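Local coordinates for protein serine--tRNA ligase (Pyrococcus horikoshii, PDB 2DQ0) that probably charges tRNA(Ser), and also tRNA(Sec), with serine at the expense of ATP, working as a class II synthetase homodimer, at residues 218-223 with 247-252; 227-232 with 253-258; 308-313 with 400-405. All coordinates share one frame; numbering follows the deposited sequence.

Interaction 1 of 3, residues 218-223 with 247-252. With SSA (5'-O-(N-(L-seryl)-sulfamoyl)adenosine), chain G.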
loop_
_atom_site.group_PDB
_atom_site.type_symbol
_atom_site.label_atom_id
_atom_site.label_comp_id
_atom_site.label_asym_id
_atom_site.label_seq_id
_atom_site.Cartn_x
_atom_site.Cartn_y
_atom_site.Cartn_z
ATOM N N PRO A 218 -10.057 1.024 -0.937
ATOM C CA PRO A 218 -8.938 1.709 -1.592
ATOM C C PRO A 218 -7.863 1.720 -0.487
ATOM O O PRO A 218 -8.198 1.740 0.697
ATOM C CB PRO A 218 -9.497 3.109 -1.856
ATOM C CG PRO A 218 -10.917 2.854 -2.103
ATOM C CD PRO A 218 -11.283 1.843 -1.029
ATOM N N TYR A 219 -6.593 1.701 -0.851
ATOM C CA TYR A 219 -5.535 1.687 0.156
ATOM C C TYR A 219 -5.008 3.103 0.364
ATOM O O TYR A 219 -4.235 3.366 1.289
ATOM C CB TYR A 219 -4.404 0.764 -0.309
ATOM C CG TYR A 219 -4.815 -0.691 -0.477
ATOM C CD1 TYR A 219 -4.083 -1.546 -1.311
ATOM C CD2 TYR A 219 -5.917 -1.216 0.205
ATOM C CE1 TYR A 219 -4.442 -2.890 -1.469
ATOM C CE2 TYR A 219 -6.286 -2.565 0.061
ATOM C CZ TYR A 219 -5.538 -3.386 -0.782
ATOM O OH TYR A 219 -5.889 -4.693 -0.960
ATOM N N MET A 220 -5.431 4.000 -0.527
ATOM C CA MET A 220 -5.053 5.407 -0.490
ATOM C C MET A 220 -6.361 6.171 -0.501
ATOM O O MET A 220 -7.225 5.920 -1.342
ATOM C CB MET A 220 -4.231 5.815 -1.730
ATOM C CG MET A 220 -2.845 5.182 -1.826
ATOM S SD MET A 220 -1.812 5.809 -3.206
ATOM C CE MET A 220 -2.438 4.889 -4.486
ATOM N N VAL A 221 -6.524 7.094 0.434
ATOM C CA VAL A 221 -7.749 7.868 0.471
ATOM C C VAL A 221 -7.437 9.350 0.565
ATOM O O VAL A 221 -6.293 9.746 0.833
ATOM C CB VAL A 221 -8.653 7.464 1.663
ATOM C CG1 VAL A 221 -8.999 6.012 1.565
ATOM C CG2 VAL A 221 -7.959 7.750 2.983
ATOM N N ARG A 222 -8.486 10.145 0.348
ATOM C CA ARG A 222 -8.459 11.608 0.383
ATOM C C ARG A 222 -8.368 12.115 1.835
ATOM O O ARG A 222 -8.900 11.498 2.753
ATOM C CB ARG A 222 -9.735 12.115 -0.281
ATOM C CG ARG A 222 -9.631 13.466 -0.895
ATOM C CD ARG A 222 -9.705 13.388 -2.398
ATOM N NE ARG A 222 -10.965 12.803 -2.838
ATOM C CZ ARG A 222 -11.379 12.787 -4.101
ATOM N NH1 ARG A 222 -12.543 12.225 -4.399
ATOM N NH2 ARG A 222 -10.636 13.334 -5.064
ATOM N N ARG A 223 -7.699 13.241 2.050
ATOM C CA ARG A 223 -7.543 13.761 3.409
ATOM C C ARG A 223 -8.805 13.810 4.298
ATOM O O ARG A 223 -8.745 13.527 5.499
ATOM C CB ARG A 223 -6.922 15.166 3.377
ATOM C CG ARG A 223 -6.494 15.633 4.767
ATOM C CD ARG A 223 -6.028 17.069 4.811
ATOM N NE ARG A 223 -5.493 17.406 6.129
ATOM C CZ ARG A 223 -4.268 17.095 6.564
ATOM N NH1 ARG A 223 -3.891 17.445 7.790
ATOM N NH2 ARG A 223 -3.414 16.449 5.774
ATOM N N LEU A 247 -3.889 12.314 -1.335
ATOM C CA LEU A 247 -3.928 10.879 -1.076
ATOM C C LEU A 247 -3.098 10.514 0.156
ATOM O O LEU A 247 -1.971 10.980 0.347
ATOM C CB LEU A 247 -3.420 10.104 -2.290
ATOM C CG LEU A 247 -4.311 10.139 -3.537
ATOM C CD1 LEU A 247 -3.588 9.496 -4.702
ATOM C CD2 LEU A 247 -5.626 9.403 -3.255
ATOM N N TYR A 248 -3.680 9.680 1.003
ATOM C CA TYR A 248 -3.024 9.241 2.224
ATOM C C TYR A 248 -3.098 7.710 2.301
ATOM O O TYR A 248 -4.119 7.121 1.953
ATOM C CB TYR A 248 -3.732 9.874 3.416
ATOM C CG TYR A 248 -3.640 11.378 3.409
ATOM C CD1 TYR A 248 -4.403 12.153 2.528
ATOM C CD2 TYR A 248 -2.719 12.033 4.233
ATOM C CE1 TYR A 248 -4.239 13.531 2.468
ATOM C CE2 TYR A 248 -2.556 13.403 4.181
ATOM C CZ TYR A 248 -3.312 14.140 3.307
ATOM O OH TYR A 248 -3.152 15.486 3.315
ATOM N N LEU A 249 -2.009 7.067 2.714
ATOM C CA LEU A 249 -1.997 5.613 2.842
ATOM C C LEU A 249 -2.797 5.299 4.093
ATOM O O LEU A 249 -2.589 5.910 5.143
ATOM C CB LEU A 249 -0.560 5.071 2.960
ATOM C CG LEU A 249 0.306 5.321 1.719
ATOM C CD1 LEU A 249 1.663 4.703 1.915
ATOM C CD2 LEU A 249 -0.364 4.741 0.485
ATOM N N ILE A 250 -3.724 4.362 3.982
ATOM C CA ILE A 250 -4.559 4.039 5.119
ATOM C C ILE A 250 -3.798 3.279 6.188
ATOM O O ILE A 250 -2.942 2.454 5.887
ATOM C CB ILE A 250 -5.794 3.218 4.683
ATOM C CG1 ILE A 250 -5.362 1.901 4.053
ATOM C CG2 ILE A 250 -6.606 3.996 3.644
ATOM C CD1 ILE A 250 -6.522 0.987 3.797
ATOM N N PRO A 251 -4.068 3.594 7.462
ATOM C CA PRO A 251 -3.421 2.937 8.603
ATOM C C PRO A 251 -4.239 1.756 9.085
ATOM O O PRO A 251 -3.831 1.036 9.981
ATOM C CB PRO A 251 -3.354 4.049 9.649
ATOM C CG PRO A 251 -4.602 4.816 9.376
ATOM C CD PRO A 251 -4.627 4.902 7.864
ATOM N N THR A 252 -5.395 1.563 8.468
ATOM C CA THR A 252 -6.319 0.489 8.821
ATOM C C THR A 252 -7.494 0.589 7.865
ATOM O O THR A 252 -7.846 1.692 7.456
ATOM C CB THR A 252 -6.866 0.657 10.255
ATOM O OG1 THR A 252 -8.128 -0.008 10.359
ATOM C CG2 THR A 252 -7.042 2.108 10.602
HETATM N N10 SSA G . -9.220 0.038 13.287
HETATM C CA SSA G . -8.805 -0.348 14.648
HETATM C CB SSA G . -9.288 -1.732 14.990
HETATM O OG SSA G . -8.572 -2.749 14.280
HETATM C C9 SSA G . -7.295 -0.331 14.848
HETATM O O9 SSA G . -6.533 -0.148 13.902
HETATM N N8 SSA G . -6.851 -0.503 16.099
HETATM S S1 SSA G . -5.273 -0.552 16.399
HETATM O O1S SSA G . -4.764 0.756 16.012
HETATM O O2S SSA G . -5.141 -1.011 17.777
HETATM O "O5'" SSA G . -4.733 -1.635 15.403
HETATM C "C5'" SSA G . -5.266 -2.945 15.450
HETATM C "C4'" SSA G . -4.194 -3.976 15.614
HETATM O "O4'" SSA G . -3.284 -3.949 14.497
HETATM C "C3'" SSA G . -3.284 -3.880 16.822
HETATM O "O3'" SSA G . -3.954 -4.366 17.966
HETATM C "C2'" SSA G . -2.190 -4.838 16.385
HETATM O "O2'" SSA G . -2.557 -6.196 16.429
HETATM C "C1'" SSA G . -2.006 -4.400 14.926
HETATM N N9 SSA G . -1.085 -3.281 14.749
HETATM C C8 SSA G . -1.280 -1.932 14.995
HETATM N N7 SSA G . -0.234 -1.193 14.727
HETATM C C5 SSA G . 0.714 -2.108 14.280
HETATM C C6 SSA G . 2.060 -1.963 13.848
HETATM N N6 SSA G . 2.685 -0.791 13.797
HETATM N N1 SSA G . 2.733 -3.086 13.451
HETATM C C2 SSA G . 2.089 -4.273 13.494
HETATM N N3 SSA G . 0.822 -4.532 13.890
HETATM C C4 SSA G . 0.195 -3.399 14.283
#
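M220 and L249 face each other as the non-hydrogen-bonded pair of a two-strand antiparallel pairing, both buried, their side chains lying side by side with M220 CG against L249 CD2. L247, two residues back along the chain from L249, brings CD2 to 4.1 Å from M220 CB. V221 and Y248 are the hydrogen-bonded pair: V221 N reaches Y248 O at 2.8 Å, and Y248 N returns the bond to V221 O. A third backbone bond, I250 N to Y219 O at 2.9 Å, extends the pairing, and I250 CG2 packs across V221 CG1 at 3.8 Å. Toward partly exposed R223 the contact becomes a polar margin. R223 CG is anti to the backbone N (chi1 -169°); the extended chain crosses buried Y248 obliquely, with CB near CE1, and NH2 donates to Y248 OH at 2.7 Å in the guanidinium plane. F235 adds a cation-pi contact to R223. Consistent with a segment following the class II motif 1 strand, at the dimer interface, Y219 OH bonds H303 of the second subunit. Backbone bonds thus tie two strands with apolar packing on both faces, while at the margin the buried phenol accepts from a cation that would probably polarise its O-H.

Interaction 2 of 3, residues 227-232 with 253-258. With SSA (5'-O-(N-(L-seryl)-sulfamoyl)adenosine), chain G.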
loop_
_atom_site.group_PDB
_atom_site.type_symbol
_atom_site.label_atom_id
_atom_site.label_comp_id
_atom_site.label_asym_id
_atom_site.label_seq_id
_atom_site.Cartn_x
_atom_site.Cartn_y
_atom_site.Cartn_z
ATOM N N GLU A 227 -9.328 12.758 8.238
ATOM C CA GLU A 227 -9.680 13.633 9.338
ATOM C C GLU A 227 -11.085 13.316 9.831
ATOM O O GLU A 227 -11.474 13.699 10.931
ATOM C CB GLU A 227 -9.483 15.107 8.967
ATOM C CG GLU A 227 -10.293 15.648 7.856
ATOM C CD GLU A 227 -9.664 16.907 7.264
ATOM O OE1 GLU A 227 -10.259 17.465 6.308
ATOM O OE2 GLU A 227 -8.580 17.333 7.743
ATOM N N GLY A 228 -11.818 12.543 9.044
ATOM C CA GLY A 228 -13.152 12.175 9.457
ATOM C C GLY A 228 -13.103 10.945 10.333
ATOM O O GLY A 228 -14.070 10.641 11.028
ATOM N N SER A 229 -11.959 10.261 10.339
ATOM C CA SER A 229 -11.803 9.014 11.090
ATOM C C SER A 229 -11.003 9.009 12.389
ATOM O O SER A 229 -11.192 8.105 13.216
ATOM C CB SER A 229 -11.211 7.943 10.168
ATOM O OG SER A 229 -12.027 7.682 9.036
ATOM N N THR A 230 -10.101 9.974 12.566
ATOM C CA THR A 230 -9.276 10.038 13.785
ATOM C C THR A 230 -8.957 11.458 14.165
ATOM O O THR A 230 -9.502 12.397 13.596
ATOM C CB THR A 230 -7.887 9.336 13.653
ATOM O OG1 THR A 230 -7.265 9.720 12.419
ATOM C CG2 THR A 230 -8.024 7.852 13.723
ATOM N N SER A 231 -8.055 11.608 15.129
ATOM C CA SER A 231 -7.666 12.932 15.569
ATOM C C SER A 231 -6.524 13.416 14.690
ATOM O O SER A 231 -5.735 12.620 14.163
ATOM C CB SER A 231 -7.254 12.930 17.047
ATOM O OG SER A 231 -6.147 12.094 17.273
ATOM N N PHE A 232 -6.458 14.726 14.524
ATOM C CA PHE A 232 -5.452 15.342 13.692
ATOM C C PHE A 232 -4.008 15.015 14.063
ATOM O O PHE A 232 -3.125 15.104 13.215
ATOM C CB PHE A 232 -5.694 16.848 13.669
ATOM C CG PHE A 232 -6.984 17.232 13.001
ATOM C CD1 PHE A 232 -7.167 17.015 11.646
ATOM C CD2 PHE A 232 -8.019 17.792 13.726
ATOM C CE1 PHE A 232 -8.362 17.351 11.029
ATOM C CE2 PHE A 232 -9.220 18.129 13.113
ATOM C CZ PHE A 232 -9.392 17.910 11.767
ATOM N N ALA A 253 -8.101 -0.545 7.514
ATOM C CA ALA A 253 -9.227 -0.551 6.587
ATOM C C ALA A 253 -10.377 0.222 7.210
ATOM O O ALA A 253 -11.281 0.675 6.511
ATOM C CB ALA A 253 -9.659 -1.989 6.265
ATOM N N GLU A 254 -10.328 0.360 8.534
ATOM C CA GLU A 254 -11.331 1.109 9.290
ATOM C C GLU A 254 -11.660 2.459 8.621
ATOM O O GLU A 254 -12.836 2.758 8.353
ATOM C CB GLU A 254 -10.820 1.371 10.709
ATOM C CG GLU A 254 -11.798 2.083 11.616
ATOM C CD GLU A 254 -11.127 2.822 12.755
ATOM O OE1 GLU A 254 -10.115 2.308 13.286
ATOM O OE2 GLU A 254 -11.626 3.911 13.133
ATOM N N HIS A 255 -10.626 3.261 8.354
ATOM C CA HIS A 255 -10.803 4.584 7.737
ATOM C C HIS A 255 -11.538 4.600 6.397
ATOM O O HIS A 255 -12.488 5.359 6.249
ATOM C CB HIS A 255 -9.464 5.311 7.601
ATOM C CG HIS A 255 -8.774 5.550 8.907
ATOM N ND1 HIS A 255 -9.324 5.173 10.119
ATOM C CD2 HIS A 255 -7.608 6.173 9.199
ATOM C CE1 HIS A 255 -8.526 5.560 11.098
ATOM N NE2 HIS A 255 -7.481 6.170 10.566
ATOM N N PRO A 256 -11.098 3.803 5.393
ATOM C CA PRO A 256 -11.825 3.815 4.107
ATOM C C PRO A 256 -13.228 3.207 4.263
ATOM O O PRO A 256 -14.163 3.566 3.537
ATOM C CB PRO A 256 -10.924 2.996 3.175
ATOM C CG PRO A 256 -10.138 2.127 4.112
ATOM C CD PRO A 256 -9.836 3.049 5.267
ATOM N N LEU A 257 -13.364 2.290 5.218
ATOM C CA LEU A 257 -14.649 1.668 5.513
ATOM C C LEU A 257 -15.620 2.710 6.086
ATOM O O LEU A 257 -16.822 2.636 5.845
ATOM C CB LEU A 257 -14.477 0.546 6.526
ATOM C CG LEU A 257 -14.679 -0.895 6.080
ATOM C CD1 LEU A 257 -14.875 -1.003 4.569
ATOM C CD2 LEU A 257 -13.482 -1.702 6.575
ATOM N N ALA A 258 -15.112 3.675 6.851
ATOM C CA ALA A 258 -15.981 4.707 7.406
ATOM C C ALA A 258 -16.270 5.786 6.353
ATOM O O ALA A 258 -17.388 6.282 6.250
ATOM C CB ALA A 258 -15.350 5.337 8.645
HETATM N N10 SSA G . -9.220 0.038 13.287
HETATM C CA SSA G . -8.805 -0.348 14.648
HETATM C CB SSA G . -9.288 -1.732 14.990
HETATM O OG SSA G . -8.572 -2.749 14.280
HETATM C C9 SSA G . -7.295 -0.331 14.848
HETATM O O9 SSA G . -6.533 -0.148 13.902
HETATM N N8 SSA G . -6.851 -0.503 16.099
HETATM S S1 SSA G . -5.273 -0.552 16.399
HETATM O O1S SSA G . -4.764 0.756 16.012
HETATM O O2S SSA G . -5.141 -1.011 17.777
HETATM O "O5'" SSA G . -4.733 -1.635 15.403
HETATM C "C5'" SSA G . -5.266 -2.945 15.450
HETATM C "C4'" SSA G . -4.194 -3.976 15.614
HETATM O "O4'" SSA G . -3.284 -3.949 14.497
HETATM C "C3'" SSA G . -3.284 -3.880 16.822
HETATM O "O3'" SSA G . -3.954 -4.366 17.966
HETATM C "C2'" SSA G . -2.190 -4.838 16.385
HETATM O "O2'" SSA G . -2.557 -6.196 16.429
HETATM C "C1'" SSA G . -2.006 -4.400 14.926
HETATM N N9 SSA G . -1.085 -3.281 14.749
HETATM C C8 SSA G . -1.280 -1.932 14.995
HETATM N N7 SSA G . -0.234 -1.193 14.727
HETATM C C5 SSA G . 0.714 -2.108 14.280
HETATM C C6 SSA G . 2.060 -1.963 13.848
HETATM N N6 SSA G . 2.685 -0.791 13.797
HETATM N N1 SSA G . 2.733 -3.086 13.451
HETATM C C2 SSA G . 2.089 -4.273 13.494
HETATM N N3 SSA G . 0.822 -4.532 13.890
HETATM C C4 SSA G . 0.195 -3.399 14.283
#
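S229 and H255 meet beside the serine end of the seryl-adenylate pocket, where the loop 227-232 lies against the first turn of helix 254-259. The meeting is a CH-pi contact: S229 CB stands over one face of the imidazole, 3.6 Å from the ring centroid and offset toward the rim. T230 brings its CG2 to the same ring obliquely, the two side chains crossing at about a right angle. S229 OG is anti to the carbonyl carbon (chi1 -60°); it comes within 4.1 Å of A258 CB, while its hydrogen bond goes to V225 O in the helix that precedes the loop. The helix itself is held by the bonds L257 N to A253 O, 2.9 Å, and A258 N to E254 O, also 2.9 Å, and T252 OG1, just ahead of the helix, caps E254 N.

The carboxylate of E254 reaches the ligand. CG is anti to the backbone N (chi1 -177°), the chain beyond it is extended, and OE1 meets the amino group N10 of the analogue; the modelled separation is too short for its exact value to be trusted. OE2 receives NE2 of Q381, and that same amide nitrogen is also bonded to S229 O, making Q381 a second-shell link between the loop and the carboxylate. No hydrogen bond joins the two segments directly. The chemistry thus implies a division of labour: carbon-to-ring packing brings loop and helix together, while Q381 ties the loop carbonyl to a carboxylate whose other oxygen lies at the serine amine, in a modelled hydrogen bond of doubtful length.

Interaction 3 of 3, residues 308-313 with 400-405. With SSA (5'-O-(N-(L-seryl)-sulfamoyl)adenosine), chain G.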
loop_
_atom_site.group_PDB
_atom_site.type_symbol
_atom_site.label_atom_id
_atom_site.label_comp_id
_atom_site.label_asym_id
_atom_site.label_seq_id
_atom_site.Cartn_x
_atom_site.Cartn_y
_atom_site.Cartn_z
ATOM N N PHE A 308 -16.124 -3.691 10.759
ATOM C CA PHE A 308 -16.626 -2.325 10.883
ATOM C C PHE A 308 -18.142 -2.388 10.879
ATOM O O PHE A 308 -18.743 -3.120 10.080
ATOM C CB PHE A 308 -16.120 -1.450 9.757
ATOM C CG PHE A 308 -16.382 0.022 9.961
ATOM C CD1 PHE A 308 -17.656 0.566 9.729
ATOM C CD2 PHE A 308 -15.337 0.880 10.329
ATOM C CE1 PHE A 308 -17.874 1.939 9.852
ATOM C CE2 PHE A 308 -15.542 2.251 10.456
ATOM C CZ PHE A 308 -16.815 2.790 10.216
ATOM N N VAL A 309 -18.742 -1.602 11.777
ATOM C CA VAL A 309 -20.183 -1.567 11.993
ATOM C C VAL A 309 -20.861 -0.201 12.044
ATOM O O VAL A 309 -20.380 0.746 12.685
ATOM C CB VAL A 309 -20.527 -2.287 13.319
ATOM C CG1 VAL A 309 -22.002 -2.144 13.640
ATOM C CG2 VAL A 309 -20.155 -3.750 13.219
ATOM N N TYR A 310 -21.999 -0.120 11.358
ATOM C CA TYR A 310 -22.832 1.076 11.343
ATOM C C TYR A 310 -24.092 0.580 12.011
ATOM O O TYR A 310 -24.720 -0.345 11.505
ATOM C CB TYR A 310 -23.213 1.498 9.929
ATOM C CG TYR A 310 -22.124 2.089 9.076
ATOM C CD1 TYR A 310 -21.178 1.276 8.446
ATOM C CD2 TYR A 310 -22.081 3.460 8.831
ATOM C CE1 TYR A 310 -20.225 1.819 7.583
ATOM C CE2 TYR A 310 -21.126 4.013 7.967
ATOM C CZ TYR A 310 -20.204 3.184 7.347
ATOM O OH TYR A 310 -19.274 3.726 6.484
ATOM N N SER A 311 -24.462 1.163 13.145
ATOM C CA SER A 311 -25.683 0.734 13.823
ATOM C C SER A 311 -26.529 1.909 14.321
ATOM O O SER A 311 -26.152 3.086 14.198
ATOM C CB SER A 311 -25.356 -0.178 15.015
ATOM O OG SER A 311 -24.997 0.583 16.159
ATOM N N ARG A 312 -27.692 1.575 14.868
ATOM C CA ARG A 312 -28.566 2.585 15.435
ATOM C C ARG A 312 -27.913 2.895 16.773
ATOM O O ARG A 312 -27.380 2.005 17.430
ATOM C CB ARG A 312 -29.955 2.007 15.698
ATOM C CG ARG A 312 -30.581 1.344 14.503
ATOM C CD ARG A 312 -31.808 0.519 14.873
ATOM N NE ARG A 312 -32.701 0.456 13.725
ATOM C CZ ARG A 312 -33.435 1.484 13.304
ATOM N NH1 ARG A 312 -33.398 2.646 13.954
ATOM N NH2 ARG A 312 -34.161 1.367 12.199
ATOM N N PRO A 313 -27.934 4.158 17.190
ATOM C CA PRO A 313 -27.329 4.505 18.475
ATOM C C PRO A 313 -27.761 3.553 19.604
ATOM O O PRO A 313 -26.964 3.209 20.492
ATOM C CB PRO A 313 -27.813 5.934 18.690
ATOM C CG PRO A 313 -27.767 6.485 17.286
ATOM C CD PRO A 313 -28.376 5.360 16.463
ATOM N N VAL A 400 -25.574 8.097 12.851
ATOM C CA VAL A 400 -25.468 6.674 13.118
ATOM C C VAL A 400 -24.341 6.478 14.126
ATOM O O VAL A 400 -23.655 7.431 14.535
ATOM C CB VAL A 400 -25.096 5.933 11.815
ATOM C CG1 VAL A 400 -26.011 6.401 10.648
ATOM C CG2 VAL A 400 -23.635 6.239 11.455
ATOM N N HIS A 401 -24.164 5.250 14.569
ATOM C CA HIS A 401 -23.053 4.983 15.469
ATOM C C HIS A 401 -22.111 4.096 14.679
ATOM O O HIS A 401 -22.553 3.272 13.882
ATOM C CB HIS A 401 -23.505 4.283 16.751
ATOM C CG HIS A 401 -23.904 5.229 17.839
ATOM N ND1 HIS A 401 -24.069 4.829 19.150
ATOM C CD2 HIS A 401 -24.141 6.565 17.816
ATOM C CE1 HIS A 401 -24.384 5.882 19.886
ATOM N NE2 HIS A 401 -24.434 6.947 19.103
ATOM N N THR A 402 -20.815 4.290 14.853
ATOM C CA THR A 402 -19.861 3.460 14.138
ATOM C C THR A 402 -19.018 2.694 15.126
ATOM O O THR A 402 -18.732 3.169 16.223
ATOM C CB THR A 402 -18.917 4.291 13.225
ATOM O OG1 THR A 402 -18.126 5.185 14.020
ATOM C CG2 THR A 402 -19.718 5.085 12.230
ATOM N N LEU A 403 -18.644 1.487 14.733
ATOM C CA LEU A 403 -17.784 0.663 15.556
ATOM C C LEU A 403 -16.753 -0.036 14.675
ATOM O O LEU A 403 -16.956 -0.196 13.466
ATOM C CB LEU A 403 -18.596 -0.378 16.326
ATOM C CG LEU A 403 -19.495 0.164 17.436
ATOM C CD1 LEU A 403 -20.845 0.580 16.858
ATOM C CD2 LEU A 403 -19.682 -0.913 18.472
ATOM N N ASN A 404 -15.629 -0.416 15.273
ATOM C CA ASN A 404 -14.604 -1.140 14.536
ATOM C C ASN A 404 -13.862 -2.050 15.487
ATOM O O ASN A 404 -13.820 -1.834 16.704
ATOM C CB ASN A 404 -13.637 -0.181 13.826
ATOM C CG ASN A 404 -12.775 0.602 14.785
ATOM O OD1 ASN A 404 -11.837 0.068 15.372
ATOM N ND2 ASN A 404 -13.082 1.877 14.946
ATOM N N SER A 405 -13.300 -3.099 14.927
ATOM C CA SER A 405 -12.563 -4.041 15.724
ATOM C C SER A 405 -11.698 -4.906 14.860
ATOM O O SER A 405 -12.070 -5.325 13.760
ATOM C CB SER A 405 -13.515 -4.934 16.514
ATOM O OG SER A 405 -12.818 -5.922 17.255
HETATM N N10 SSA G . -9.220 0.038 13.287
HETATM C CA SSA G . -8.805 -0.348 14.648
HETATM C CB SSA G . -9.288 -1.732 14.990
HETATM O OG SSA G . -8.572 -2.749 14.280
HETATM C C9 SSA G . -7.295 -0.331 14.848
HETATM O O9 SSA G . -6.533 -0.148 13.902
HETATM N N8 SSA G . -6.851 -0.503 16.099
HETATM S S1 SSA G . -5.273 -0.552 16.399
HETATM O O1S SSA G . -4.764 0.756 16.012
HETATM O O2S SSA G . -5.141 -1.011 17.777
HETATM O "O5'" SSA G . -4.733 -1.635 15.403
HETATM C "C5'" SSA G . -5.266 -2.945 15.450
HETATM C "C4'" SSA G . -4.194 -3.976 15.614
HETATM O "O4'" SSA G . -3.284 -3.949 14.497
HETATM C "C3'" SSA G . -3.284 -3.880 16.822
HETATM O "O3'" SSA G . -3.954 -4.366 17.966
HETATM C "C2'" SSA G . -2.190 -4.838 16.385
HETATM O "O2'" SSA G . -2.557 -6.196 16.429
HETATM C "C1'" SSA G . -2.006 -4.400 14.926
HETATM N N9 SSA G . -1.085 -3.281 14.749
HETATM C C8 SSA G . -1.280 -1.932 14.995
HETATM N N7 SSA G . -0.234 -1.193 14.727
HETATM C C5 SSA G . 0.714 -2.108 14.280
HETATM C C6 SSA G . 2.060 -1.963 13.848
HETATM N N6 SSA G . 2.685 -0.791 13.797
HETATM N N1 SSA G . 2.733 -3.086 13.451
HETATM C C2 SSA G . 2.089 -4.273 13.494
HETATM N N3 SSA G . 0.822 -4.532 13.890
HETATM C C4 SSA G . 0.195 -3.399 14.283
#
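P313 lays its CA squarely over the centre of the H401 ring, an unusual CH-pi finish to an antiparallel strand pair. The CA is 3.5 Å from the ring centroid and 15° off the normal, while P313 CB and CG also lie against the imidazole. S316 OG bonds both H401 ND1 and P313 O, which should fix the ring's rotation under the proline. Behind this closure the N-to-C directions of the short strands 308-311 and 401-405 are 161° apart, and four backbone bonds join them, from V309 N to L403 O at 2.8 Å through to H401 N to S311 O at 3.0 Å. F308 CG is anti to the backbone N (chi1 -169°); one face of its ring has L403 O 3.5 Å above the plane, toward the rim. N404 CB comes to 4.0 Å from F308 CD2, and N404 OD1 lies beside the serine CB of the analogue. The two strands belong to motifs 2 and 3 of the class II catalytic sheet. Helix 254-259 packs on the face bearing F308 and N404, helix 316-333 on that of S311 and L403; strand 273-282 flanks 301-311, and strands 367-376 and 387-390 both pair with 398-406.

All three contacts touch the adenylate analogue near its serine end. Interactions 1 and 2, with centres about 9 Å apart, are interleaved along the chain: strand 248-249 leads through T252, whose OG1 receives a weak bond from ligand N10 at 3.1 Å, into helix 254-259, and P256 CD packs on I250 CG2 at 3.7 Å. The same helix rests on interaction 3, centred about 13 Å from interaction 2, with Y310 OH 2.8 Å from L257 O, a probable hydrogen bond, and E254 beside N404. Interactions 1 and 3 do not touch, their centres being about 20 Å apart; helix 254-259, which touches both, bridges them, and each also touches the ligand.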